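Local coordinates for phosphoribosylaminoimidazole carboxylase, ATPase subunit (Thermus thermophilus, PDB 3AW8), which probably catalyses the ATP-dependent carboxylation of 5-aminoimidazole ribonucleotide with bicarbonate to N5-carboxyaminoimidazole ribonucleotide in purine biosynthesis, at residues R55-E58 with G59-L62; L210-A213 with P214-A218; F247-G251 with E252-F256. All coordinates share one frame; numbering follows the deposited sequence.

In the fold
Contact 1 (residues 55-62) belongs to the Rossmann-like preATP-grasp region and stands apart from the other two: its centre is about 39 Å from that of contact 2 and 41 Å from that of contact 3, on the opposite side of the chain's centre. Contacts 2 and 3 both lie in the ATP-grasp region, on strands of the same antiparallel sheet. Their centres are about 14 Å apart and their nearest atoms about 6 Å. Arg179 bridges them, bonding Pro216 O with NH2 and Gln249 OE1 with NE. Contact 3 reaches the nucleotide directly, through Phe248 against AMP, whereas in contact 2 the side chain of Ala215 is about 10 Å from that of the AMP-binding Glu180.

Contact 1: residues R55-E58 with G59-L62; sequences RFAE and GLAL
Leu60 lays its CD1 methyl over one face of the Phe56 ring, the two side chains crossing at about a right angle. CD1 is 4.0 Å from the ring centroid and only 20° off the ring normal, shifted toward the rim on the side of CE1 and CZ, which makes this a CH-pi contact. The same methyl packs less closely against Ala57 CB, at 4.2 Å. The Leu60 side chain leaves its backbone toward the helix end, and with CG anti to the carbonyl carbon (chi1 -65°) CD1 comes to lie over the ring. Helix 50-57 joins the two outermost strands of the parallel Rossmann-like sheet, 41-44 and 62-65, and this is where the chain leaves it. A type II turn from Ala57 to Leu60 makes the change of direction, closed by Leu60 N bonding to Ala57 O at 3.1 Å. Gly59 takes the positive phi of the turn (72°), which suits a residue without a side chain. Phe56 also rests on Leu5 and Leu28 of the sheet. The exposed Glu58 turns its OE1 to a salt bridge with Arg26, whose NH1 bonds Phe56 O.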
loop_
_atom_site.group_PDB
_atom_site.type_symbol
_atom_site.label_atom_id
_atom_site.label_comp_id
_atom_site.label_asym_id
_atom_site.label_seq_id
_atom_site.Cartn_x
_atom_site.Cartn_y
_atom_site.Cartn_z
ATOM N N ARG A 55 -5.813 11.561 27.531
ATOM C CA ARG A 55 -6.733 12.104 26.540
ATOM C C ARG A 55 -6.609 11.270 25.261
ATOM O O ARG A 55 -7.607 10.857 24.670
ATOM C CB ARG A 55 -6.388 13.565 26.255
ATOM C CG ARG A 55 -7.270 14.214 25.203
ATOM C CD ARG A 55 -7.074 15.728 25.130
ATOM N NE ARG A 55 -5.718 16.134 24.748
ATOM C CZ ARG A 55 -4.805 16.613 25.592
ATOM N NH1 ARG A 55 -3.602 16.955 25.143
ATOM N NH2 ARG A 55 -5.087 16.756 26.885
ATOM N N PHE A 56 -5.369 11.011 24.852
ATOM C CA PHE A 56 -5.092 10.221 23.658
ATOM C C PHE A 56 -5.556 8.766 23.806
ATOM O O PHE A 56 -5.928 8.115 22.830
ATOM C CB PHE A 56 -3.576 10.298 23.349
ATOM C CG PHE A 56 -2.977 9.023 22.798
ATOM C CD1 PHE A 56 -2.536 8.020 23.653
ATOM C CD2 PHE A 56 -2.869 8.824 21.419
ATOM C CE1 PHE A 56 -1.996 6.834 23.156
ATOM C CE2 PHE A 56 -2.329 7.635 20.906
ATOM C CZ PHE A 56 -1.891 6.635 21.783
ATOM N N ALA A 57 -5.565 8.256 25.030
ATOM C CA ALA A 57 -5.953 6.866 25.236
ATOM C C ALA A 57 -7.446 6.561 25.198
ATOM O O ALA A 57 -7.830 5.412 25.017
ATOM C CB ALA A 57 -5.358 6.360 26.539
ATOM N N GLU A 58 -8.282 7.582 25.344
ATOM C CA GLU A 58 -9.730 7.385 25.364
ATOM C C GLU A 58 -10.289 6.632 24.169
ATOM O O GLU A 58 -9.964 6.923 23.025
ATOM C CB GLU A 58 -10.445 8.739 25.494
ATOM C CG GLU A 58 -10.595 9.521 24.189
ATOM C CD GLU A 58 -11.818 9.086 23.380
ATOM O OE1 GLU A 58 -11.900 9.435 22.176
ATOM O OE2 GLU A 58 -12.702 8.400 23.954
ATOM N N GLY A 59 -11.139 5.653 24.445
ATOM C CA GLY A 59 -11.760 4.886 23.384
ATOM C C GLY A 59 -10.871 3.919 22.626
ATOM O O GLY A 59 -11.372 3.082 21.873
ATOM N N LEU A 60 -9.560 4.009 22.814
ATOM C CA LEU A 60 -8.665 3.116 22.105
ATOM C C LEU A 60 -8.958 1.652 22.390
ATOM O O LEU A 60 -9.324 1.271 23.503
ATOM C CB LEU A 60 -7.212 3.429 22.458
ATOM C CG LEU A 60 -6.730 4.809 22.006
ATOM C CD1 LEU A 60 -5.311 5.066 22.519
ATOM C CD2 LEU A 60 -6.797 4.886 20.482
ATOM N N ALA A 61 -8.807 0.827 21.365
ATOM C CA ALA A 61 -9.034 -0.593 21.519
ATOM C C ALA A 61 -7.764 -1.179 22.112
ATOM O O ALA A 61 -7.816 -2.043 22.983
ATOM C CB ALA A 61 -9.328 -1.217 20.182
ATOM N N LEU A 62 -6.621 -0.692 21.635
ATOM C CA LEU A 62 -5.315 -1.149 22.104
ATOM C C LEU A 62 -4.276 -0.066 21.804
ATOM O O LEU A 62 -4.551 0.882 21.069
ATOM C CB LEU A 62 -4.927 -2.468 21.416
ATOM C CG LEU A 62 -4.584 -2.481 19.917
ATOM C CD1 LEU A 62 -3.103 -2.167 19.718
ATOM C CD2 LEU A 62 -4.893 -3.853 19.330
#

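Contact 2: residues L210-A213 with P214-A218; sequences LSLA and PAPGA
Ala218 N bonds to Ala215 O at 2.9 Å, closing a type II turn in the loop where Pro216 lies against Leu212. Gly217 occupies the positive-phi position of that turn. The side-chain contact is a small apolar one: the Pro216 ring presents its CD and CG carbons to Leu212, with CD 3.8 Å from Leu212 CB, and the two groups cross at about a right angle. Leu212 CD1 comes to 4.2 Å from Pro216 CG. The cis peptide bond between Ala213 and Pro214, which draws their CA atoms to 2.9 Å, turns the chain so that Pro216 comes back beside the strand. The backbone angles of Ala213 and Pro214 are those of a type VIb turn running from Leu212 to Ala215. As expected of that class no hydrogen bond spans it, Leu212 O and Ala215 N being 3.7 Å apart. With an alanine in place of Pro214 the pyrrolidine ring would be gone and the peptide would probably revert to trans, swinging Pro216 off Leu212 and leaving Pro197, on which the ring rests, without its neighbour. Strand 207-213 ends here and the chain turns toward helix 220-237, while Ala215 still shares a backbone bond with Leu198 and Pro216 O accepts one from Arg179. With no polar bond between the strand end and the loop, their mutual geometry probably rests largely on proline stereochemistry, apolar contact and these anchors to strands 193-204 and 179-187.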
loop_
_atom_site.group_PDB
_atom_site.type_symbol
_atom_site.label_atom_id
_atom_site.label_comp_id
_atom_site.label_asym_id
_atom_site.label_seq_id
_atom_site.Cartn_x
_atom_site.Cartn_y
_atom_site.Cartn_z
ATOM N N LEU A 210 21.627 1.053 3.272
ATOM C CA LEU A 210 21.095 0.098 2.319
ATOM C C LEU A 210 20.766 -1.248 2.939
ATOM O O LEU A 210 21.491 -1.734 3.809
ATOM C CB LEU A 210 22.117 -0.117 1.198
ATOM C CG LEU A 210 21.718 -1.078 0.076
ATOM C CD1 LEU A 210 20.979 -0.297 -1.005
ATOM C CD2 LEU A 210 22.958 -1.745 -0.506
ATOM N N SER A 211 19.680 -1.858 2.472
ATOM C CA SER A 211 19.263 -3.170 2.958
ATOM C C SER A 211 19.033 -4.123 1.784
ATOM O O SER A 211 18.296 -3.803 0.845
ATOM C CB SER A 211 17.980 -3.062 3.798
ATOM O OG SER A 211 18.252 -2.627 5.121
ATOM N N LEU A 212 19.672 -5.288 1.833
ATOM C CA LEU A 212 19.526 -6.270 0.772
ATOM C C LEU A 212 18.758 -7.477 1.289
ATOM O O LEU A 212 19.176 -8.128 2.249
ATOM C CB LEU A 212 20.905 -6.684 0.247
ATOM C CG LEU A 212 21.654 -5.508 -0.391
ATOM C CD1 LEU A 212 23.121 -5.852 -0.635
ATOM C CD2 LEU A 212 20.957 -5.134 -1.682
ATOM N N ALA A 213 17.627 -7.765 0.653
ATOM C CA ALA A 213 16.789 -8.886 1.054
ATOM C C ALA A 213 16.366 -9.742 -0.136
ATOM O O ALA A 213 15.982 -9.220 -1.182
ATOM C CB ALA A 213 15.549 -8.371 1.787
ATOM N N PRO A 214 16.454 -11.075 0.005
ATOM C CA PRO A 214 16.932 -11.754 1.214
ATOM C C PRO A 214 18.430 -11.508 1.354
ATOM O O PRO A 214 19.072 -11.074 0.399
ATOM C CB PRO A 214 16.620 -13.219 0.929
ATOM C CG PRO A 214 15.430 -13.141 0.030
ATOM C CD PRO A 214 15.817 -12.036 -0.906
ATOM N N ALA A 215 18.995 -11.769 2.527
ATOM C CA ALA A 215 20.428 -11.562 2.702
ATOM C C ALA A 215 21.160 -12.365 1.623
ATOM O O ALA A 215 21.053 -13.592 1.560
ATOM C CB ALA A 215 20.862 -12.015 4.087
ATOM N N PRO A 216 21.904 -11.676 0.747
ATOM C CA PRO A 216 22.648 -12.333 -0.331
ATOM C C PRO A 216 23.500 -13.502 0.150
ATOM O O PRO A 216 24.437 -13.314 0.926
ATOM C CB PRO A 216 23.500 -11.203 -0.897
ATOM C CG PRO A 216 22.632 -10.011 -0.696
ATOM C CD PRO A 216 22.111 -10.219 0.710
ATOM N N GLY A 217 23.159 -14.705 -0.303
ATOM C CA GLY A 217 23.921 -15.886 0.071
ATOM C C GLY A 217 23.516 -16.572 1.359
ATOM O O GLY A 217 23.815 -17.751 1.559
ATOM N N ALA A 218 22.842 -15.835 2.234
ATOM C CA ALA A 218 22.401 -16.369 3.516
ATOM C C ALA A 218 22.226 -17.886 3.495
ATOM O O ALA A 218 21.499 -18.428 2.663
ATOM C CB ALA A 218 21.090 -15.704 3.932
#

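Contact 3: residues F247-G251 with E252-F256; sequences FFQVG and EELLF. With AMP (adenosine monophosphate), chain C.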
loop_
_atom_site.group_PDB
_atom_site.type_symbol
_atom_site.label_atom_id
_atom_site.label_comp_id
_atom_site.label_asym_id
_atom_site.label_seq_id
_atom_site.Cartn_x
_atom_site.Cartn_y
_atom_site.Cartn_z
ATOM N N PHE A 247 22.062 -8.670 14.104
ATOM C CA PHE A 247 23.235 -9.463 14.463
ATOM C C PHE A 247 24.455 -9.062 13.640
ATOM O O PHE A 247 24.351 -8.328 12.656
ATOM C CB PHE A 247 22.996 -10.961 14.231
ATOM C CG PHE A 247 21.843 -11.528 14.997
ATOM C CD1 PHE A 247 20.551 -11.447 14.494
ATOM C CD2 PHE A 247 22.050 -12.166 16.215
ATOM C CE1 PHE A 247 19.477 -11.998 15.192
ATOM C CE2 PHE A 247 20.985 -12.719 16.922
ATOM C CZ PHE A 247 19.698 -12.638 16.412
ATOM N N PHE A 248 25.614 -9.542 14.076
ATOM C CA PHE A 248 26.866 -9.330 13.367
ATOM C C PHE A 248 27.140 -10.712 12.800
ATOM O O PHE A 248 26.996 -11.703 13.519
ATOM C CB PHE A 248 27.999 -8.971 14.324
ATOM C CG PHE A 248 27.957 -7.567 14.815
ATOM C CD1 PHE A 248 27.941 -6.508 13.920
ATOM C CD2 PHE A 248 27.961 -7.295 16.176
ATOM C CE1 PHE A 248 27.929 -5.188 14.377
ATOM C CE2 PHE A 248 27.949 -5.979 16.642
ATOM C CZ PHE A 248 27.933 -4.927 15.740
ATOM N N GLN A 249 27.501 -10.801 11.524
ATOM C CA GLN A 249 27.797 -12.108 10.946
ATOM C C GLN A 249 29.302 -12.277 10.791
ATOM O O GLN A 249 29.942 -11.574 10.005
ATOM C CB GLN A 249 27.131 -12.294 9.578
ATOM C CG GLN A 249 27.143 -13.756 9.122
ATOM C CD GLN A 249 26.744 -13.953 7.664
ATOM O OE1 GLN A 249 25.742 -13.412 7.198
ATOM N NE2 GLN A 249 27.527 -14.750 6.943
ATOM N N VAL A 250 29.864 -13.196 11.567
ATOM C CA VAL A 250 31.290 -13.490 11.505
ATOM C C VAL A 250 31.362 -14.959 11.098
ATOM O O VAL A 250 31.025 -15.852 11.884
ATOM C CB VAL A 250 31.984 -13.292 12.879
ATOM C CG1 VAL A 250 33.496 -13.300 12.702
ATOM C CG2 VAL A 250 31.539 -11.988 13.509
ATOM N N GLY A 251 31.772 -15.196 9.857
ATOM C CA GLY A 251 31.847 -16.551 9.351
ATOM C C GLY A 251 30.450 -17.118 9.191
ATOM O O GLY A 251 29.726 -16.768 8.257
ATOM N N GLU A 252 30.076 -18.004 10.105
ATOM C CA GLU A 252 28.759 -18.623 10.096
ATOM C C GLU A 252 28.158 -18.452 11.476
ATOM O O GLU A 252 27.266 -19.199 11.890
ATOM C CB GLU A 252 28.856 -20.107 9.745
ATOM C CG GLU A 252 29.050 -20.367 8.261
ATOM C CD GLU A 252 27.946 -19.748 7.412
ATOM O OE1 GLU A 252 26.763 -20.119 7.596
ATOM O OE2 GLU A 252 28.265 -18.887 6.561
ATOM N N GLU A 253 28.665 -17.453 12.187
ATOM C CA GLU A 253 28.184 -17.151 13.522
ATOM C C GLU A 253 27.409 -15.843 13.557
ATOM O O GLU A 253 27.697 -14.909 12.802
ATOM C CB GLU A 253 29.355 -17.097 14.504
ATOM C CG GLU A 253 29.858 -18.470 14.890
ATOM C CD GLU A 253 28.731 -19.364 15.385
ATOM O OE1 GLU A 253 28.062 -18.984 16.376
ATOM O OE2 GLU A 253 28.512 -20.440 14.780
ATOM N N LEU A 254 26.412 -15.798 14.433
ATOM C CA LEU A 254 25.579 -14.620 14.605
ATOM C C LEU A 254 25.732 -14.119 16.037
ATOM O O LEU A 254 25.508 -14.869 16.988
ATOM C CB LEU A 254 24.106 -14.963 14.347
ATOM C CG LEU A 254 23.638 -15.401 12.956
ATOM C CD1 LEU A 254 22.159 -15.743 13.011
ATOM C CD2 LEU A 254 23.889 -14.293 11.945
ATOM N N LEU A 255 26.124 -12.857 16.180
ATOM C CA LEU A 255 26.289 -12.244 17.496
ATOM C C LEU A 255 25.244 -11.134 17.661
ATOM O O LEU A 255 25.253 -10.149 16.917
ATOM C CB LEU A 255 27.688 -11.641 17.629
ATOM C CG LEU A 255 28.889 -12.526 17.292
ATOM C CD1 LEU A 255 30.168 -11.725 17.478
ATOM C CD2 LEU A 255 28.894 -13.763 18.177
ATOM N N PHE A 256 24.345 -11.294 18.627
ATOM C CA PHE A 256 23.312 -10.295 18.870
ATOM C C PHE A 256 23.914 -8.919 19.093
ATOM O O PHE A 256 24.786 -8.753 19.938
ATOM C CB PHE A 256 22.484 -10.669 20.098
ATOM C CG PHE A 256 21.583 -9.561 20.576
ATOM C CD1 PHE A 256 20.373 -9.305 19.943
ATOM C CD2 PHE A 256 21.962 -8.749 21.641
ATOM C CE1 PHE A 256 19.553 -8.251 20.365
ATOM C CE2 PHE A 256 21.150 -7.695 22.066
ATOM C CZ PHE A 256 19.945 -7.448 21.427
HETATM P P AMP C . 24.456 1.541 17.283
HETATM O O1P AMP C . 23.128 1.419 16.625
HETATM O O2P AMP C . 24.888 0.109 17.896
HETATM O O3P AMP C . 24.369 2.631 18.465
HETATM O "O5'" AMP C . 25.566 2.033 16.201
HETATM C "C5'" AMP C . 25.673 1.036 15.167
HETATM C "C4'" AMP C . 26.904 1.330 14.288
HETATM O "O4'" AMP C . 28.150 1.193 15.049
HETATM C "C3'" AMP C . 26.994 0.362 13.094
HETATM O "O3'" AMP C . 27.376 1.068 11.906
HETATM C "C2'" AMP C . 28.031 -0.689 13.514
HETATM O "O2'" AMP C . 28.822 -1.111 12.394
HETATM C "C1'" AMP C . 28.879 -0.001 14.607
HETATM N N9 AMP C . 29.108 -0.922 15.749
HETATM C C8 AMP C . 28.321 -1.057 16.865
HETATM N N7 AMP C . 28.816 -1.954 17.668
HETATM C C5 AMP C . 29.947 -2.457 17.133
HETATM C C6 AMP C . 30.899 -3.435 17.532
HETATM N N6 AMP C . 30.755 -4.109 18.732
HETATM N N1 AMP C . 31.947 -3.693 16.716
HETATM C C2 AMP C . 32.105 -3.051 15.550
HETATM N N3 AMP C . 31.233 -2.126 15.140
HETATM C C4 AMP C . 30.154 -1.801 15.887
#
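Phe247 to Val250 and Glu253 to Phe256 pair as the antiparallel arms of a beta hairpin, their axes at 152°, with Phe248-Leu255 and Val250-Glu253 as hydrogen-bonded pairs and Gly251-Glu252 as the two-residue turn. Phe248 N and Leu255 O are 2.9 Å apart, and Leu255 N returns the bond to Phe248 O at 3.0 Å. Side chains alternate between two faces. On one, Phe248 extends its ring to the adenine of AMP, CZ meeting C5 at 3.5 Å in an approach oblique to the phenyl ring, as part of the nucleotide pocket. The ring also meets that of Phe177, their planes about 15° apart. Farther along this face Val250 CG2 reaches diagonally to Leu255 CD1, at 4.2 Å. On the other face the Phe247 ring runs across the partner strand: CD2 packs against Leu254 CB at 3.9 Å and CE2 against Phe256 CB at 4.1 Å, while its edge meets the backbone carbon of Leu255. Near the turn, the amide of Gln249 is held at both ends. Its NE2 bonds Gly251 O at 3.3 Å, in the amide plane and nearly straight (160°), and OE1 receives NE of Arg179, which fixes the rotation of the group. Within the chain, strand 253-260 forms an edge of the large antiparallel sheet and strand 241-250 lies between it and strand 179-187; helix 220-237 packs against the face bearing Gln249 and Leu254, through Leu222, and Phe256 stacks on Phe104 of helix 97-107.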